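Local coordinates for protein CofB (Escherichia coli, PDB 5AX6) that is a minor pilin subunit of the CFA/III type IV pilus, forms a homotrimer and probably takes part in pilus assembly, at residues 181-186 against 191-196; 405-410 against 427-432; 409-414 against 419-424. All coordinates share one frame; numbering follows the deposited sequence.

Contact 1 (181-186 against 191-196); sequences YVVERN and AGWRLT
V183 and E184 of strand 179-185 pair with L195 and R194 of strand 194-198 as the two arms of an antiparallel beta hairpin in the antiparallel sheet of the pilin domain. The hydrogen-bonded pair E184–R194 defines the register: E184 N donates to R194 O at 2.9 Å, and R194 N returns a bond to E184 O at 2.9 Å. Both side chains rise from the same sheet face; with E184 CG between its backbone N and carbonyl carbon (chi1 63°), the extended chain carries the carboxylate between two partners. OE1 accepts from T196 OG1 at 2.8 Å, while OE2 forms a salt bridge with R194 NH2 at 2.9 Å, each oxygen using its anti lone pair. The same NH2 also reaches N186 OD1 at 2.9 Å, almost straight (170°) and close to the guanidinium plane; K219 NZ is hydrogen-bonded to that oxygen too. Replacing R194 by a leucine would probably leave the E184 carboxylate without this ionic mate and the N186 amide held by K219 with one bond fewer.

On the face away from E184 and R194, R185 lies over one face of W193, guanidinium and ring planes 15° apart, its CD 3.7 Å from the centroid of the W193 six-membered ring in a CH-pi contact. R185 NH1 and W193 NE1, both donors, converge on D124. V183 CG2 meets W193 CE3 obliquely at 3.5 Å. With strand 220-227 on the other side of 179-185, the hairpin belongs to an antiparallel sheet of the kind usual in type IV pilins.

Contact 2 (405-410 against 427-432); sequences IASIVA and AGNRNS
S407 and N429 alone bring the two segments together: S407 OG and the modelled N429 ND2 are 3.4 Å apart, and the whole contact buries just 60 Å². The CA atoms of S407 and N429 remain 8.0 Å apart, so the side chains, both directed toward the opposite segment, have to span the gap.

The compact part lies at S407. Its OG, set beside its own backbone N (chi1 -80°), turns back to donate to A406 O at 2.9 Å; the bond meets that carbonyl from the side, at a C=O...donor angle of 100°. The same oxygen is bonded to I444 N of the second subunit, which leaves this buried hydroxyl gripped from within the chain and across the interface. F423 touches both S407 and N429, filling in beside the sparse direct contact.

Against 405-410, segment 427-432 is the looser side. It contains a type I turn from G428 to N431, closed by N431 N to G428 O at 3.1 Å, and N431 at its end is exposed. The second subunit holds it instead: R430 NH2 forms a salt bridge with E377 OE2 of that chain, whose Q445 and N447 bond R430 N and A427 O.

A406 and S407 together face S479 in a classic beta bulge, at the junction with strand 478-487. Strand 398-409 is the outermost of its sheet within the chain, yet I408 and V409 pair antiparallel with a strand of the second subunit, while I405 and I408 pack on strand 438-448.

Contact 3 (409-414 against 419-424); sequences VADTKD and YQADFS
Swung opposite its backbone N (chi1 -158°), the carboxylate of D411 reaches across to the 419-424 segment, while a bend in the Q420 chain at chi2 (-52°) returns that amide toward D414. D411 OD2 accepts from A421 N at 2.9 Å, the N-H...O angle being 150°, although the donor stands above the carboxylate plane. This oxygen also lies at the edge of the Y419 ring, near its plane. The other oxygen, OD1, takes a bond from Q435 N and a weak one from T412 N; a water that accepts from Q420 N at 3.0 Å lies 2.8 Å from D411 OD1. Both oxygens of this buried side chain are thus supplied with donors. Farther along, Q420 NE2 donates to D414 OD2 at 3.1 Å, again from above the carboxylate plane, and D414 OD1 is bonded to K418 N.

The two segments belong to the long irregular loop between strands 398-409 and 438-448, and compact turns shape it: an inverse gamma turn centred on A410 and an Asx turn in which D422 OD1 accepts from S424 N at 2.9 Å.

Y419 packs with K413 CA over one ring face, displaced toward the rim, and K413 CG lies 3.3 Å from Y419 OH. Helix 359-362 adds A359 and L362 around the ring, and Y472 meets it steeply. At the strand end of the loop, V409 CG2 touches A421 CB at 3.7 Å and comes obliquely to F423 CZ at 3.6 Å.

In the fold
Contact 1 stands alone in the pilin domain, on the far side of the chain's centre from the other two: its centre is about 103 Å from that of contact 2 and about 110 Å from that of contact 3, consistent with a greatly elongated subunit. Contacts 2 and 3, by contrast, lie in the C-terminal domain with centres about 9 Å apart. They share V409 and A410, and F423 of contact 3 joins them directly, its CD2 3.5 Å from S407 CB of contact 2. Both touch the second subunit, through the edge of strand 398-409 and loop residues such as R430 and F423, whereas contact 1 meets a neighbouring subunit through Y181 OH, bonded to Q48 OE1 of that chain.

Contact 1 (181-186 against 191-196)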
ATOM      1  N   TYR A 181     -23.647  20.888  31.871  1.00 22.89           N
ATOM      2  CA  TYR A 181     -24.227  21.445  33.085  1.00 22.51           C
ATOM      3  C   TYR A 181     -25.221  22.530  32.739  1.00 24.59           C
ATOM      4  O   TYR A 181     -25.071  23.232  31.738  1.00 23.00           O
ATOM      5  CB  TYR A 181     -23.143  22.023  34.005  1.00 18.98           C
ATOM      6  CG  TYR A 181     -22.428  21.014  34.857  1.00 23.75           C
ATOM      7  CD1 TYR A 181     -22.628  20.976  36.230  1.00 25.28           C
ATOM      8  CD2 TYR A 181     -21.561  20.089  34.296  1.00 22.49           C
ATOM      9  CE1 TYR A 181     -21.967  20.051  37.023  1.00 26.17           C
ATOM     10  CE2 TYR A 181     -20.895  19.163  35.072  1.00 24.22           C
ATOM     11  CZ  TYR A 181     -21.100  19.150  36.438  1.00 31.93           C
ATOM     12  OH  TYR A 181     -20.441  18.225  37.213  1.00 27.82           O
ATOM     13  N   VAL A 182     -26.234  22.677  33.586  1.00 21.72           N
ATOM     14  CA  VAL A 182     -27.136  23.814  33.487  1.00 23.71           C
ATOM     15  C   VAL A 182     -26.510  24.994  34.224  1.00 24.48           C
ATOM     16  O   VAL A 182     -26.037  24.849  35.360  1.00 27.71           O
ATOM     17  CB  VAL A 182     -28.521  23.490  34.080  1.00 24.39           C
ATOM     18  CG1 VAL A 182     -29.398  24.728  34.094  1.00 27.36           C
ATOM     19  CG2 VAL A 182     -29.179  22.369  33.296  1.00 32.28           C
ATOM     20  N   VAL A 183     -26.483  26.158  33.581  1.00 21.10           N
ATOM     21  CA  VAL A 183     -25.972  27.346  34.240  1.00 22.21           C
ATOM     22  C   VAL A 183     -27.016  28.452  34.214  1.00 21.44           C
ATOM     23  O   VAL A 183     -27.974  28.390  33.450  1.00 23.38           O
ATOM     24  CB  VAL A 183     -24.645  27.825  33.601  1.00 25.91           C
ATOM     25  CG1 VAL A 183     -23.559  26.763  33.820  1.00 19.83           C
ATOM     26  CG2 VAL A 183     -24.819  28.128  32.108  1.00 21.77           C
ATOM     27  N   GLU A 184     -26.836  29.446  35.071  1.00 23.19           N
ATOM     28  CA  GLU A 184     -27.808  30.510  35.196  1.00 26.55           C
ATOM     29  C   GLU A 184     -27.128  31.825  35.522  1.00 28.52           C
ATOM     30  O   GLU A 184     -26.015  31.861  36.060  1.00 23.80           O
ATOM     31  CB  GLU A 184     -28.843  30.171  36.282  1.00 23.65           C
ATOM     32  CG  GLU A 184     -28.230  30.035  37.667  1.00 24.98           C
ATOM     33  CD  GLU A 184     -29.232  29.633  38.743  1.00 32.77           C
ATOM     34  OE1 GLU A 184     -29.703  28.472  38.739  1.00 29.85           O
ATOM     35  OE2 GLU A 184     -29.542  30.485  39.604  1.00 28.10           O
ATOM     36  N   ARG A 185     -27.804  32.914  35.193  1.00 28.00           N
ATOM     37  CA  ARG A 185     -27.369  34.216  35.653  1.00 29.87           C
ATOM     38  C   ARG A 185     -28.601  35.057  35.935  1.00 34.72           C
ATOM     39  O   ARG A 185     -29.684  34.788  35.404  1.00 31.24           O
ATOM     40  CB  ARG A 185     -26.459  34.894  34.636  1.00 25.77           C
ATOM     41  CG  ARG A 185     -27.079  35.097  33.282  1.00 24.52           C
ATOM     42  CD  ARG A 185     -26.050  35.626  32.305  1.00 27.06           C
ATOM     43  NE  ARG A 185     -26.595  35.784  30.964  1.00 27.43           N
ATOM     44  CZ  ARG A 185     -25.893  36.190  29.915  1.00 33.37           C
ATOM     45  NH1 ARG A 185     -24.599  36.473  30.045  1.00 32.38           N
ATOM     46  NH2 ARG A 185     -26.479  36.299  28.731  1.00 29.72           N
ATOM     47  N   ASN A 186     -28.429  36.060  36.787  1.00 32.98           N
ATOM     48  CA  ASN A 186     -29.546  36.884  37.221  1.00 42.30           C
ATOM     49  C   ASN A 186     -29.861  37.950  36.187  1.00 36.52           C
ATOM     50  O   ASN A 186     -30.988  38.422  36.097  1.00 45.46           O
ATOM     51  CB  ASN A 186     -29.239  37.519  38.583  1.00 37.56           C
ATOM     52  CG  ASN A 186     -29.101  36.482  39.684  1.00 39.80           C
ATOM     53  OD1 ASN A 186     -29.748  35.433  39.639  1.00 38.31           O
ATOM     54  ND2 ASN A 186     -28.244  36.759  40.674  1.00 36.65           N
ATOM     55  N   ALA A 191     -19.916  37.629  33.075  1.00 24.13           N
ATOM     56  CA  ALA A 191     -19.358  37.327  34.396  1.00 27.34           C
ATOM     57  C   ALA A 191     -20.413  36.832  35.388  1.00 29.19           C
ATOM     58  O   ALA A 191     -20.077  36.387  36.487  1.00 29.80           O
ATOM     59  CB  ALA A 191     -18.653  38.547  34.955  1.00 29.15           C
ATOM     60  N   GLY A 192     -21.683  36.899  35.009  1.00 31.89           N
ATOM     61  CA  GLY A 192     -22.759  36.524  35.912  1.00 29.67           C
ATOM     62  C   GLY A 192     -23.082  35.039  35.976  1.00 29.11           C
ATOM     63  O   GLY A 192     -23.786  34.595  36.879  1.00 23.07           O
ATOM     64  N   TRP A 193     -22.594  34.268  35.007  1.00 24.04           N
ATOM     65  CA  TRP A 193     -22.900  32.837  34.943  1.00 22.04           C
ATOM     66  C   TRP A 193     -22.444  32.067  36.177  1.00 24.04           C
ATOM     67  O   TRP A 193     -21.352  32.295  36.683  1.00 26.14           O
ATOM     68  CB  TRP A 193     -22.237  32.208  33.710  1.00 23.88           C
ATOM     69  CG  TRP A 193     -22.823  32.631  32.407  1.00 24.99           C
ATOM     70  CD1 TRP A 193     -22.213  33.378  31.430  1.00 18.32           C
ATOM     71  CD2 TRP A 193     -24.132  32.319  31.920  1.00 26.05           C
ATOM     72  NE1 TRP A 193     -23.069  33.543  30.363  1.00 20.36           N
ATOM     73  CE2 TRP A 193     -24.254  32.904  30.640  1.00 27.32           C
ATOM     74  CE3 TRP A 193     -25.216  31.603  32.440  1.00 25.21           C
ATOM     75  CZ2 TRP A 193     -25.418  32.803  29.881  1.00 28.38           C
ATOM     76  CZ3 TRP A 193     -26.368  31.495  31.682  1.00 24.82           C
ATOM     77  CH2 TRP A 193     -26.461  32.092  30.415  1.00 27.44           C
ATOM     78  N   ARG A 194     -23.273  31.135  36.638  1.00 24.53           N
ATOM     79  CA  ARG A 194     -22.892  30.232  37.719  1.00 22.50           C
ATOM     80  C   ARG A 194     -23.610  28.903  37.535  1.00 17.85           C
ATOM     81  O   ARG A 194     -24.624  28.833  36.842  1.00 23.71           O
ATOM     82  CB  ARG A 194     -23.239  30.829  39.088  1.00 22.46           C
ATOM     83  CG  ARG A 194     -24.743  30.996  39.272  1.00 24.25           C
ATOM     84  CD  ARG A 194     -25.152  31.347  40.708  1.00 30.86           C
ATOM     85  NE  ARG A 194     -26.583  31.642  40.743  1.00 32.41           N
ATOM     86  CZ  ARG A 194     -27.102  32.832  40.450  1.00 34.22           C
ATOM     87  NH1 ARG A 194     -26.305  33.852  40.141  1.00 29.73           N
ATOM     88  NH2 ARG A 194     -28.417  33.003  40.477  1.00 40.78           N
ATOM     89  N   LEU A 195     -23.086  27.848  38.144  1.00 22.20           N
ATOM     90  CA  LEU A 195     -23.744  26.550  38.073  1.00 19.73           C
ATOM     91  C   LEU A 195     -25.122  26.611  38.731  1.00 25.67           C
ATOM     92  O   LEU A 195     -25.275  27.127  39.833  1.00 21.98           O
ATOM     93  CB  LEU A 195     -22.887  25.472  38.737  1.00 22.80           C
ATOM     94  CG  LEU A 195     -21.532  25.214  38.084  1.00 27.98           C
ATOM     95  CD1 LEU A 195     -20.717  24.253  38.933  1.00 25.53           C
ATOM     96  CD2 LEU A 195     -21.739  24.644  36.683  1.00 21.91           C
ATOM     97  N   THR A 196     -26.125  26.112  38.033  1.00 24.52           N
ATOM     98  CA  THR A 196     -27.430  25.919  38.643  1.00 30.20           C
ATOM     99  C   THR A 196     -27.296  24.803  39.673  1.00 29.41           C
ATOM    100  O   THR A 196     -26.597  23.821  39.426  1.00 23.63           O
ATOM    101  CB  THR A 196     -28.490  25.572  37.586  1.00 27.20           C
ATOM    102  OG1 THR A 196     -28.696  26.710  36.739  1.00 26.43           O
ATOM    103  CG2 THR A 196     -29.816  25.174  38.247  1.00 29.12           C
TER
HETATM  104  O   HOH W   1     -25.858  35.894  38.282  1.00 33.93           O

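Contact 2 (405-410 against 427-432)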
ATOM      1  N   ILE A 405       0.505 -20.392 -40.338  1.00 15.11           N
ATOM      2  CA  ILE A 405       1.451 -21.282 -40.989  1.00 16.48           C
ATOM      3  C   ILE A 405       2.905 -20.893 -40.707  1.00 16.16           C
ATOM      4  O   ILE A 405       3.287 -19.728 -40.853  1.00 17.86           O
ATOM      5  CB  ILE A 405       1.247 -21.317 -42.510  1.00 17.86           C
ATOM      6  CG1 ILE A 405      -0.184 -21.727 -42.842  1.00 16.85           C
ATOM      7  CG2 ILE A 405       2.274 -22.268 -43.130  1.00 15.55           C
ATOM      8  CD1 ILE A 405      -0.483 -21.769 -44.336  1.00 21.92           C
ATOM      9  N   ALA A 406       3.717 -21.872 -40.307  1.00 16.20           N
ATOM     10  CA  ALA A 406       5.117 -21.614 -39.978  1.00 16.39           C
ATOM     11  C   ALA A 406       6.076 -22.197 -41.019  1.00 25.95           C
ATOM     12  O   ALA A 406       7.126 -21.619 -41.283  1.00 31.14           O
ATOM     13  CB  ALA A 406       5.443 -22.159 -38.592  1.00 18.28           C
ATOM     14  N   SER A 407       5.726 -23.348 -41.588  1.00 18.54           N
ATOM     15  CA  SER A 407       6.460 -23.930 -42.730  1.00 17.15           C
ATOM     16  C   SER A 407       5.510 -24.836 -43.492  1.00 18.15           C
ATOM     17  O   SER A 407       4.636 -25.441 -42.888  1.00 18.17           O
ATOM     18  CB  SER A 407       7.690 -24.728 -42.279  1.00 20.65           C
ATOM     19  OG  SER A 407       8.779 -23.872 -41.984  1.00 19.73           O
ATOM     20  N   ILE A 408       5.673 -24.937 -44.808  1.00 18.07           N
ATOM     21  CA  ILE A 408       4.771 -25.756 -45.605  1.00 17.32           C
ATOM     22  C   ILE A 408       5.428 -26.090 -46.931  1.00 20.42           C
ATOM     23  O   ILE A 408       5.860 -25.194 -47.651  1.00 21.04           O
ATOM     24  CB  ILE A 408       3.405 -25.045 -45.854  1.00 23.72           C
ATOM     25  CG1 ILE A 408       2.481 -25.922 -46.704  1.00 19.70           C
ATOM     26  CG2 ILE A 408       3.601 -23.679 -46.525  1.00 19.49           C
ATOM     27  CD1 ILE A 408       1.093 -25.294 -46.953  1.00 23.64           C
ATOM     28  N   VAL A 409       5.545 -27.380 -47.241  1.00 20.85           N
ATOM     29  CA  VAL A 409       6.057 -27.777 -48.551  1.00 19.05           C
ATOM     30  C   VAL A 409       5.212 -28.890 -49.163  1.00 19.63           C
ATOM     31  O   VAL A 409       4.601 -29.706 -48.456  1.00 23.40           O
ATOM     32  CB  VAL A 409       7.548 -28.237 -48.496  1.00 17.25           C
ATOM     33  CG1 VAL A 409       8.460 -27.066 -48.128  1.00 22.69           C
ATOM     34  CG2 VAL A 409       7.718 -29.400 -47.518  1.00 25.49           C
ATOM     35  N   ALA A 410       5.164 -28.884 -50.490  1.00 24.76           N
ATOM     36  CA  ALA A 410       4.411 -29.866 -51.250  1.00 26.54           C
ATOM     37  C   ALA A 410       5.232 -31.140 -51.430  1.00 27.74           C
ATOM     38  O   ALA A 410       5.663 -31.462 -52.536  1.00 28.10           O
ATOM     39  CB  ALA A 410       4.012 -29.287 -52.599  1.00 22.39           C
ATOM     40  N   ALA A 427      14.230 -26.013 -35.340  1.00 20.76           N
ATOM     41  CA  ALA A 427      15.664 -25.788 -35.548  1.00 22.69           C
ATOM     42  C   ALA A 427      16.234 -26.641 -36.684  1.00 22.38           C
ATOM     43  O   ALA A 427      17.353 -26.394 -37.153  1.00 21.13           O
ATOM     44  CB  ALA A 427      16.440 -26.051 -34.253  1.00 20.56           C
ATOM     45  N   GLY A 428      15.469 -27.624 -37.144  1.00 20.69           N
ATOM     46  CA  GLY A 428      15.938 -28.475 -38.229  1.00 22.20           C
ATOM     47  C   GLY A 428      15.037 -28.572 -39.446  1.00 24.01           C
ATOM     48  O   GLY A 428      15.108 -29.560 -40.188  1.00 22.93           O
ATOM     49  N   ASN A 429      14.214 -27.548 -39.687  1.00 19.27           N
ATOM     50  CA  ASN A 429      13.237 -27.607 -40.780  1.00 22.46           C
ATOM     51  C   ASN A 429      13.860 -27.736 -42.180  1.00 23.30           C
ATOM     52  O   ASN A 429      13.257 -28.307 -43.078  1.00 22.97           O
ATOM     53  CB  ASN A 429      12.313 -26.374 -40.747  1.00 20.41           C
ATOM     54  CG  ASN A 429      11.192 -26.501 -39.701  1.00 22.45           C
ATOM     55  OD1 ASN A 429      10.985 -27.570 -39.125  1.00 21.36           O
ATOM     56  ND2 ASN A 429      10.458 -25.406 -39.470  1.00 20.46           N
ATOM     57  N   ARG A 430      15.054 -27.197 -42.377  1.00 19.54           N
ATOM     58  CA  ARG A 430      15.677 -27.241 -43.701  1.00 26.08           C
ATOM     59  C   ARG A 430      16.485 -28.520 -43.922  1.00 29.90           C
ATOM     60  O   ARG A 430      17.058 -28.718 -44.991  1.00 39.19           O
ATOM     61  CB  ARG A 430      16.600 -26.040 -43.906  1.00 24.84           C
ATOM     62  CG  ARG A 430      15.907 -24.704 -44.075  1.00 24.00           C
ATOM     63  CD  ARG A 430      16.918 -23.591 -43.932  1.00 27.34           C
ATOM     64  NE  ARG A 430      17.965 -23.699 -44.942  1.00 27.50           N
ATOM     65  CZ  ARG A 430      18.988 -22.864 -45.043  1.00 28.13           C
ATOM     66  NH1 ARG A 430      19.109 -21.861 -44.184  1.00 22.46           N
ATOM     67  NH2 ARG A 430      19.891 -23.032 -46.001  1.00 25.41           N
ATOM     68  N   ASN A 431      16.546 -29.373 -42.912  1.00 27.03           N
ATOM     69  CA  ASN A 431      17.490 -30.487 -42.922  1.00 42.42           C
ATOM     70  C   ASN A 431      17.170 -31.560 -43.964  1.00 51.87           C
ATOM     71  O   ASN A 431      18.078 -32.140 -44.561  1.00 50.73           O
ATOM     72  CB  ASN A 431      17.577 -31.105 -41.529  1.00 41.02           C
ATOM     73  CG  ASN A 431      18.284 -30.192 -40.536  1.00 46.90           C
ATOM     74  OD1 ASN A 431      18.523 -29.008 -40.819  1.00 44.35           O
ATOM     75  ND2 ASN A 431      18.626 -30.734 -39.371  1.00 48.15           N
ATOM     76  N   SER A 432      15.885 -31.817 -44.185  1.00 48.44           N
ATOM     77  CA  SER A 432      15.465 -32.687 -45.282  1.00 55.44           C
ATOM     78  C   SER A 432      14.685 -31.883 -46.321  1.00 58.03           C
ATOM     79  O   SER A 432      13.567 -31.437 -46.059  1.00 49.74           O
ATOM     80  CB  SER A 432      14.622 -33.854 -44.762  1.00 55.15           C
ATOM     81  OG  SER A 432      15.358 -34.646 -43.846  1.00 56.66           O
TER

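Contact 3 (409-414 against 419-424)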
ATOM      1  N   VAL A 409       5.545 -27.380 -47.241  1.00 20.85           N
ATOM      2  CA  VAL A 409       6.057 -27.777 -48.551  1.00 19.05           C
ATOM      3  C   VAL A 409       5.212 -28.890 -49.163  1.00 19.63           C
ATOM      4  O   VAL A 409       4.601 -29.706 -48.456  1.00 23.40           O
ATOM      5  CB  VAL A 409       7.548 -28.237 -48.496  1.00 17.25           C
ATOM      6  CG1 VAL A 409       8.460 -27.066 -48.128  1.00 22.69           C
ATOM      7  CG2 VAL A 409       7.718 -29.400 -47.518  1.00 25.49           C
ATOM      8  N   ALA A 410       5.164 -28.884 -50.490  1.00 24.76           N
ATOM      9  CA  ALA A 410       4.411 -29.866 -51.250  1.00 26.54           C
ATOM     10  C   ALA A 410       5.232 -31.140 -51.430  1.00 27.74           C
ATOM     11  O   ALA A 410       5.663 -31.462 -52.536  1.00 28.10           O
ATOM     12  CB  ALA A 410       4.012 -29.287 -52.599  1.00 22.39           C
ATOM     13  N   ASP A 411       5.465 -31.850 -50.333  1.00 28.26           N
ATOM     14  CA  ASP A 411       6.277 -33.059 -50.394  1.00 29.69           C
ATOM     15  C   ASP A 411       5.566 -34.154 -51.209  1.00 30.89           C
ATOM     16  O   ASP A 411       4.341 -34.194 -51.275  1.00 25.31           O
ATOM     17  CB  ASP A 411       6.595 -33.555 -48.984  1.00 25.00           C
ATOM     18  CG  ASP A 411       7.829 -34.457 -48.937  1.00 34.42           C
ATOM     19  OD1 ASP A 411       8.585 -34.503 -49.933  1.00 33.27           O
ATOM     20  OD2 ASP A 411       8.049 -35.101 -47.891  1.00 33.14           O
ATOM     21  N   THR A 412       6.347 -35.026 -51.835  1.00 30.77           N
ATOM     22  CA  THR A 412       5.800 -36.168 -52.568  1.00 29.03           C
ATOM     23  C   THR A 412       6.634 -37.406 -52.250  1.00 33.15           C
ATOM     24  O   THR A 412       7.698 -37.290 -51.652  1.00 33.54           O
ATOM     25  CB  THR A 412       5.788 -35.918 -54.084  1.00 33.40           C
ATOM     26  OG1 THR A 412       7.121 -35.626 -54.530  1.00 37.72           O
ATOM     27  CG2 THR A 412       4.865 -34.746 -54.422  1.00 32.91           C
ATOM     28  N   LYS A 413       6.150 -38.585 -52.632  1.00 37.59           N
ATOM     29  CA  LYS A 413       6.871 -39.825 -52.349  1.00 43.71           C
ATOM     30  C   LYS A 413       8.242 -39.840 -53.020  1.00 43.87           C
ATOM     31  O   LYS A 413       8.386 -39.394 -54.159  1.00 47.20           O
ATOM     32  CB  LYS A 413       6.063 -41.037 -52.815  1.00 48.68           C
ATOM     33  CG  LYS A 413       4.783 -41.281 -52.044  1.00 47.49           C
ATOM     34  CD  LYS A 413       3.974 -42.399 -52.696  1.00 59.38           C
ATOM     35  CE  LYS A 413       2.790 -42.817 -51.832  1.00 62.78           C
ATOM     36  NZ  LYS A 413       2.539 -44.291 -51.920  1.00 63.24           N
ATOM     37  N   ASP A 414       9.251 -40.340 -52.314  1.00 40.43           N
ATOM     38  CA  ASP A 414      10.562 -40.505 -52.927  1.00 46.41           C
ATOM     39  C   ASP A 414      10.662 -41.899 -53.546  1.00 48.47           C
ATOM     40  O   ASP A 414       9.671 -42.632 -53.589  1.00 44.23           O
ATOM     41  CB  ASP A 414      11.684 -40.270 -51.912  1.00 40.00           C
ATOM     42  CG  ASP A 414      11.772 -41.363 -50.847  1.00 47.81           C
ATOM     43  OD1 ASP A 414      10.900 -42.257 -50.789  1.00 44.55           O
ATOM     44  OD2 ASP A 414      12.727 -41.310 -50.044  1.00 50.13           O
ATOM     45  N   TYR A 419       8.043 -40.039 -47.390  1.00 40.83           N
ATOM     46  CA  TYR A 419       8.010 -38.579 -47.366  1.00 36.60           C
ATOM     47  C   TYR A 419       9.114 -38.090 -46.433  1.00 33.19           C
ATOM     48  O   TYR A 419       9.104 -38.388 -45.237  1.00 36.73           O
ATOM     49  CB  TYR A 419       6.630 -38.070 -46.927  1.00 36.11           C
ATOM     50  CG  TYR A 419       5.514 -38.456 -47.884  1.00 33.82           C
ATOM     51  CD1 TYR A 419       5.132 -37.609 -48.920  1.00 34.01           C
ATOM     52  CD2 TYR A 419       4.860 -39.675 -47.762  1.00 39.02           C
ATOM     53  CE1 TYR A 419       4.123 -37.962 -49.797  1.00 28.35           C
ATOM     54  CE2 TYR A 419       3.858 -40.040 -48.637  1.00 35.72           C
ATOM     55  CZ  TYR A 419       3.494 -39.181 -49.653  1.00 39.91           C
ATOM     56  OH  TYR A 419       2.493 -39.542 -50.527  1.00 39.38           O
ATOM     57  N   GLN A 420      10.076 -37.360 -46.986  1.00 29.64           N
ATOM     58  CA  GLN A 420      11.267 -36.982 -46.226  1.00 33.52           C
ATOM     59  C   GLN A 420      11.126 -35.632 -45.504  1.00 34.74           C
ATOM     60  O   GLN A 420      11.748 -35.420 -44.469  1.00 31.34           O
ATOM     61  CB  GLN A 420      12.495 -36.952 -47.141  1.00 42.61           C
ATOM     62  CG  GLN A 420      12.880 -38.316 -47.722  1.00 45.21           C
ATOM     63  CD  GLN A 420      13.017 -39.400 -46.658  1.00 54.47           C
ATOM     64  OE1 GLN A 420      13.385 -39.130 -45.511  1.00 48.31           O
ATOM     65  NE2 GLN A 420      12.711 -40.637 -47.037  1.00 55.83           N
ATOM     66  N   ALA A 421      10.310 -34.728 -46.037  1.00 30.07           N
ATOM     67  CA  ALA A 421      10.138 -33.417 -45.399  1.00 27.94           C
ATOM     68  C   ALA A 421       9.510 -33.574 -44.014  1.00 23.27           C
ATOM     69  O   ALA A 421       8.578 -34.353 -43.825  1.00 25.13           O
ATOM     70  CB  ALA A 421       9.298 -32.504 -46.282  1.00 28.90           C
ATOM     71  N   ASP A 422      10.034 -32.840 -43.035  1.00 26.81           N
ATOM     72  CA  ASP A 422       9.623 -33.017 -41.650  1.00 24.97           C
ATOM     73  C   ASP A 422       9.857 -31.712 -40.884  1.00 24.79           C
ATOM     74  O   ASP A 422      10.996 -31.260 -40.748  1.00 20.72           O
ATOM     75  CB  ASP A 422      10.402 -34.182 -41.013  1.00 28.09           C
ATOM     76  CG  ASP A 422       9.884 -34.566 -39.639  1.00 38.03           C
ATOM     77  OD1 ASP A 422       9.284 -33.721 -38.940  1.00 30.66           O
ATOM     78  OD2 ASP A 422      10.093 -35.735 -39.242  1.00 36.39           O
ATOM     79  N   PHE A 423       8.786 -31.099 -40.394  1.00 21.30           N
ATOM     80  CA  PHE A 423       8.930 -29.813 -39.713  1.00 22.47           C
ATOM     81  C   PHE A 423       8.663 -29.937 -38.214  1.00 22.03           C
ATOM     82  O   PHE A 423       8.335 -28.956 -37.540  1.00 19.37           O
ATOM     83  CB  PHE A 423       7.998 -28.771 -40.354  1.00 20.14           C
ATOM     84  CG  PHE A 423       8.315 -28.478 -41.802  1.00 21.75           C
ATOM     85  CD1 PHE A 423       9.628 -28.519 -42.262  1.00 22.03           C
ATOM     86  CD2 PHE A 423       7.310 -28.152 -42.698  1.00 17.98           C
ATOM     87  CE1 PHE A 423       9.928 -28.256 -43.589  1.00 22.27           C
ATOM     88  CE2 PHE A 423       7.596 -27.874 -44.042  1.00 22.09           C
ATOM     89  CZ  PHE A 423       8.906 -27.936 -44.492  1.00 24.76           C
ATOM     90  N   SER A 424       8.836 -31.138 -37.675  1.00 18.31           N
ATOM     91  CA  SER A 424       8.516 -31.361 -36.274  1.00 20.49           C
ATOM     92  C   SER A 424       9.433 -30.565 -35.334  1.00 24.26           C
ATOM     93  O   SER A 424       9.045 -30.260 -34.206  1.00 21.93           O
ATOM     94  CB  SER A 424       8.579 -32.861 -35.944  1.00 27.36           C
ATOM     95  OG  SER A 424       9.896 -33.358 -36.070  1.00 30.98           O
TER
HETATM   96  O   HOH W   2      10.032 -36.868 -49.897  1.00 36.45           O